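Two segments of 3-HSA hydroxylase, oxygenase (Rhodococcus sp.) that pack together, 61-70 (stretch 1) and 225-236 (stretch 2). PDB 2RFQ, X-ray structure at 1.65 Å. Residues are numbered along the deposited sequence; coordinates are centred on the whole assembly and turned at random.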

# COMPACT_ATOMS: atom_id res chain seq x y z
N TYR A 61 41.09 -11.62 -2.77
CA TYR A 61 40.43 -12.26 -3.90
C TYR A 61 40.08 -11.30 -5.03
O TYR A 61 39.76 -11.76 -6.13
CB TYR A 61 39.12 -12.93 -3.46
CG TYR A 61 39.28 -14.11 -2.52
CD1 TYR A 61 39.41 -15.41 -3.02
CD2 TYR A 61 39.25 -13.93 -1.14
CE1 TYR A 61 39.53 -16.51 -2.15
CE2 TYR A 61 39.37 -15.01 -0.27
CZ TYR A 61 39.50 -16.30 -0.78
OH TYR A 61 39.65 -17.37 0.08
N GLN A 62 40.10 -9.99 -4.76
CA GLN A 62 39.57 -8.99 -5.72
C GLN A 62 38.39 -9.53 -6.53
O GLN A 62 38.39 -9.56 -7.77
CB GLN A 62 40.67 -8.41 -6.62
CG GLN A 62 41.56 -9.45 -7.28
CD GLN A 62 42.73 -8.82 -7.99
OE1 GLN A 62 43.37 -7.89 -7.47
NE2 GLN A 62 43.02 -9.31 -9.21
N ALA A 63 37.37 -9.96 -5.79
CA ALA A 63 36.34 -10.85 -6.30
C ALA A 63 35.31 -10.13 -7.15
O ALA A 63 35.16 -8.91 -7.07
CB ALA A 63 35.63 -11.52 -5.12
N ASP A 64 34.60 -10.90 -7.97
CA ASP A 64 33.29 -10.51 -8.51
C ASP A 64 32.46 -9.90 -7.36
O ASP A 64 32.28 -10.54 -6.32
CB ASP A 64 32.63 -11.81 -9.03
CG ASP A 64 31.29 -11.59 -9.72
OD1 ASP A 64 30.59 -10.59 -9.45
OD2 ASP A 64 30.96 -12.46 -10.54
N PRO A 65 31.99 -8.65 -7.51
CA PRO A 65 31.26 -8.01 -6.40
C PRO A 65 30.00 -8.74 -6.00
O PRO A 65 29.59 -8.63 -4.84
CB PRO A 65 30.98 -6.58 -6.91
CG PRO A 65 31.10 -6.69 -8.41
CD PRO A 65 32.13 -7.77 -8.68
N VAL A 66 29.41 -9.51 -6.93
CA VAL A 66 28.20 -10.28 -6.56
C VAL A 66 28.57 -11.34 -5.50
O VAL A 66 27.79 -11.62 -4.61
CB VAL A 66 27.47 -10.89 -7.77
CG1 VAL A 66 26.31 -11.78 -7.29
CG2 VAL A 66 26.94 -9.76 -8.67
N LEU A 67 29.75 -11.91 -5.60
CA LEU A 67 30.19 -12.87 -4.58
C LEU A 67 30.25 -12.18 -3.21
O LEU A 67 29.76 -12.73 -2.22
CB LEU A 67 31.55 -13.47 -4.95
CG LEU A 67 32.20 -14.32 -3.84
CD1 LEU A 67 31.39 -15.52 -3.41
CD2 LEU A 67 33.58 -14.80 -4.29
N PHE A 68 30.81 -10.97 -3.17
CA PHE A 68 30.92 -10.23 -1.92
C PHE A 68 29.52 -9.96 -1.33
O PHE A 68 29.28 -10.24 -0.14
CB PHE A 68 31.66 -8.90 -2.12
CG PHE A 68 31.69 -8.06 -0.87
CD1 PHE A 68 32.57 -8.37 0.16
CD2 PHE A 68 30.83 -6.96 -0.73
CE1 PHE A 68 32.60 -7.60 1.33
CE2 PHE A 68 30.84 -6.20 0.45
CZ PHE A 68 31.72 -6.52 1.47
N TYR A 69 28.59 -9.45 -2.16
CA TYR A 69 27.26 -9.14 -1.61
C TYR A 69 26.48 -10.40 -1.23
O TYR A 69 25.67 -10.36 -0.30
CB TYR A 69 26.45 -8.23 -2.54
CG TYR A 69 27.10 -6.88 -2.74
CD1 TYR A 69 27.36 -6.03 -1.66
CD2 TYR A 69 27.48 -6.48 -4.02
CE1 TYR A 69 27.98 -4.79 -1.86
CE2 TYR A 69 28.09 -5.23 -4.23
CZ TYR A 69 28.33 -4.40 -3.16
OH TYR A 69 28.94 -3.17 -3.39
N SER A 70 26.75 -11.50 -1.93
CA SER A 70 26.13 -12.81 -1.61
C SER A 70 26.61 -13.27 -0.23
O SER A 70 25.82 -13.80 0.56
CB SER A 70 26.50 -13.83 -2.69
OG SER A 70 25.88 -13.43 -3.91
N THR A 225 44.53 -3.33 -10.77
CA THR A 225 43.93 -3.21 -12.11
C THR A 225 42.67 -4.06 -12.29
O THR A 225 42.04 -4.01 -13.38
CB THR A 225 44.96 -3.59 -13.22
OG1 THR A 225 45.33 -4.96 -13.02
CG2 THR A 225 46.21 -2.71 -13.13
N ALA A 226 42.28 -4.82 -11.26
CA ALA A 226 41.12 -5.71 -11.37
C ALA A 226 39.85 -4.90 -11.70
O ALA A 226 39.69 -3.77 -11.21
CB ALA A 226 40.91 -6.53 -10.11
N PRO A 227 38.97 -5.45 -12.55
CA PRO A 227 37.78 -4.66 -12.95
C PRO A 227 36.87 -4.27 -11.78
O PRO A 227 36.17 -3.25 -11.88
CB PRO A 227 37.05 -5.57 -13.96
CG PRO A 227 37.59 -6.99 -13.65
CD PRO A 227 39.04 -6.74 -13.28
N VAL A 228 36.87 -5.03 -10.69
CA VAL A 228 36.00 -4.67 -9.57
C VAL A 228 36.31 -3.25 -9.03
O VAL A 228 35.41 -2.55 -8.55
CB VAL A 228 36.04 -5.73 -8.43
CG1 VAL A 228 37.40 -5.75 -7.72
CG2 VAL A 228 34.91 -5.47 -7.42
N TYR A 229 37.57 -2.80 -9.16
CA TYR A 229 37.95 -1.48 -8.60
C TYR A 229 37.51 -0.31 -9.49
O TYR A 229 37.67 0.85 -9.10
CB TYR A 229 39.45 -1.41 -8.24
CG TYR A 229 39.82 -2.51 -7.29
CD1 TYR A 229 39.21 -2.59 -6.03
CD2 TYR A 229 40.71 -3.52 -7.66
CE1 TYR A 229 39.46 -3.66 -5.15
CE2 TYR A 229 41.00 -4.56 -6.81
CZ TYR A 229 40.38 -4.63 -5.55
OH TYR A 229 40.64 -5.66 -4.70
N LYS A 230 36.94 -0.61 -10.66
CA LYS A 230 36.41 0.43 -11.56
C LYS A 230 34.90 0.59 -11.36
O LYS A 230 34.25 1.40 -12.05
CB LYS A 230 36.76 0.11 -13.01
CG LYS A 230 38.26 0.15 -13.21
CD LYS A 230 38.66 -0.14 -14.64
CE LYS A 230 40.17 0.11 -14.81
NZ LYS A 230 41.01 -0.96 -14.18
N MSE A 231 34.33 -0.19 -10.44
CA MSE A 231 32.90 -0.06 -10.13
C MSE A 231 32.61 1.30 -9.50
O MSE A 231 33.42 1.80 -8.74
CB MSE A 231 32.44 -1.16 -9.17
CG MSE A 231 32.51 -2.55 -9.78
SE MSE A 231 30.91 -2.92 -10.87
CE MSE A 231 29.59 -3.03 -9.40
N PRO A 232 31.44 1.90 -9.82
CA PRO A 232 31.09 3.20 -9.26
C PRO A 232 30.77 3.14 -7.78
O PRO A 232 30.03 2.25 -7.35
CB PRO A 232 29.86 3.63 -10.10
CG PRO A 232 29.23 2.37 -10.53
CD PRO A 232 30.42 1.41 -10.76
N TRP A 233 31.33 4.07 -7.00
CA TRP A 233 31.02 4.18 -5.57
C TRP A 233 29.52 4.29 -5.32
O TRP A 233 29.02 3.75 -4.32
CB TRP A 233 31.73 5.41 -4.99
CG TRP A 233 31.59 5.60 -3.48
CD1 TRP A 233 31.03 6.66 -2.85
CD2 TRP A 233 32.09 4.73 -2.43
NE1 TRP A 233 31.11 6.51 -1.48
CE2 TRP A 233 31.76 5.34 -1.20
CE3 TRP A 233 32.76 3.50 -2.42
CZ2 TRP A 233 32.10 4.78 0.04
CZ3 TRP A 233 33.08 2.92 -1.17
CH2 TRP A 233 32.75 3.57 0.04
N GLY A 234 28.81 5.00 -6.21
CA GLY A 234 27.36 5.20 -6.05
C GLY A 234 26.55 3.91 -6.09
O GLY A 234 25.41 3.88 -5.63
N THR A 235 27.12 2.87 -6.71
CA THR A 235 26.57 1.52 -6.58
C THR A 235 27.19 0.71 -5.42
O THR A 235 26.48 0.08 -4.64
CB THR A 235 26.71 0.73 -7.90
OG1 THR A 235 25.90 1.38 -8.90
CG2 THR A 235 26.21 -0.71 -7.73
N ILE A 236 28.51 0.70 -5.33
CA ILE A 236 29.21 -0.14 -4.35
C ILE A 236 28.82 0.14 -2.91
O ILE A 236 28.55 -0.80 -2.12
CB ILE A 236 30.74 0.04 -4.54
CG1 ILE A 236 31.15 -0.59 -5.89
CG2 ILE A 236 31.54 -0.52 -3.34
CD1 ILE A 236 31.21 -2.17 -5.89
O HOH W 1 37.69 -8.17 -10.23
O HOH W 2 44.00 -5.65 -8.89

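Stretch 1 runs as loop from Tyr 61 to Asp 64 and then enters a helix at Pro 65; stretch 2 passes through a 3-10 segment, 227-230, before its own helix begins at Trp 233. The backbones come nearest at the loop end of the contact, where the CA atoms of Gln 62 and Ala 226 lie 6.7 Å apart, and no direct hydrogen bond joins main chain to main chain. Asp 64 caps the first helix: its OD1 accepts from Val 66 N at 3.0 Å, satisfying an amide that has no carbonyl of a preceding turn to bond. In stretch 2 the 3-10 turn is held by Tyr 229 N to Ala 226 O (3.1 Å) and Lys 230 N to Pro 227 O (3.0 Å), and Pro 232 occupies the N-cap of the second helix.

Two waters bridge the stretches: water 1 joins main chain to main chain, and water 2 joins the Gln 62 side chain to the backbone of stretch 2. Water 1 donates to Gln 62 O (2.9 Å) and accepts from Val 228 N (3.3 Å); water 2 donates to Gln 62 OE1 (2.7 Å) and accepts from Ala 226 N (3.0 Å). Each thus links an acceptor of Gln 62 to an amide near the start of the 3-10 turn. Gln 62, with positive phi and psi (33°/57°), points its CA-to-CB bond toward stretch 2. Its NE2 lies 3.6 Å from Ala 226 CB, a van der Waals contact, while its CB meets Tyr 229 OH at 3.4 Å. The CA-to-CB bond of Tyr 229 points sideways, and the length of the phenol brings its hydroxyl to Gln 62.

Farther along, the packing turns apolar. Val 228, chi1 p, directs its CA-to-CB bond toward stretch 1; its CG2 rests 3.8 Å from Pro 65 CD and 3.5 Å from Ala 63 O. The side chain of Ala 63 points away, so its carbonyl supplies that contact. Pro 65 CG also approaches CE of the selenomethionine Met 231 at 4.1 Å, so the proline ring that opens the first helix packs against both side chains without needing a polar partner.

One helical turn on, Tyr 69 makes the single direct hydrogen bond between the stretches: its OH donates to Ile 236 O at 2.7 Å. The carbonyl oxygen lies at the ring edge, near the ring plane, a position suited to a phenolic donor. Ile 236 also brings its CD1 to 3.5 Å from Tyr 69 OH, so the hydroxyl meets both a polar and an apolar part of one residue. Together the two stretches bury 390 Å², counting both sides.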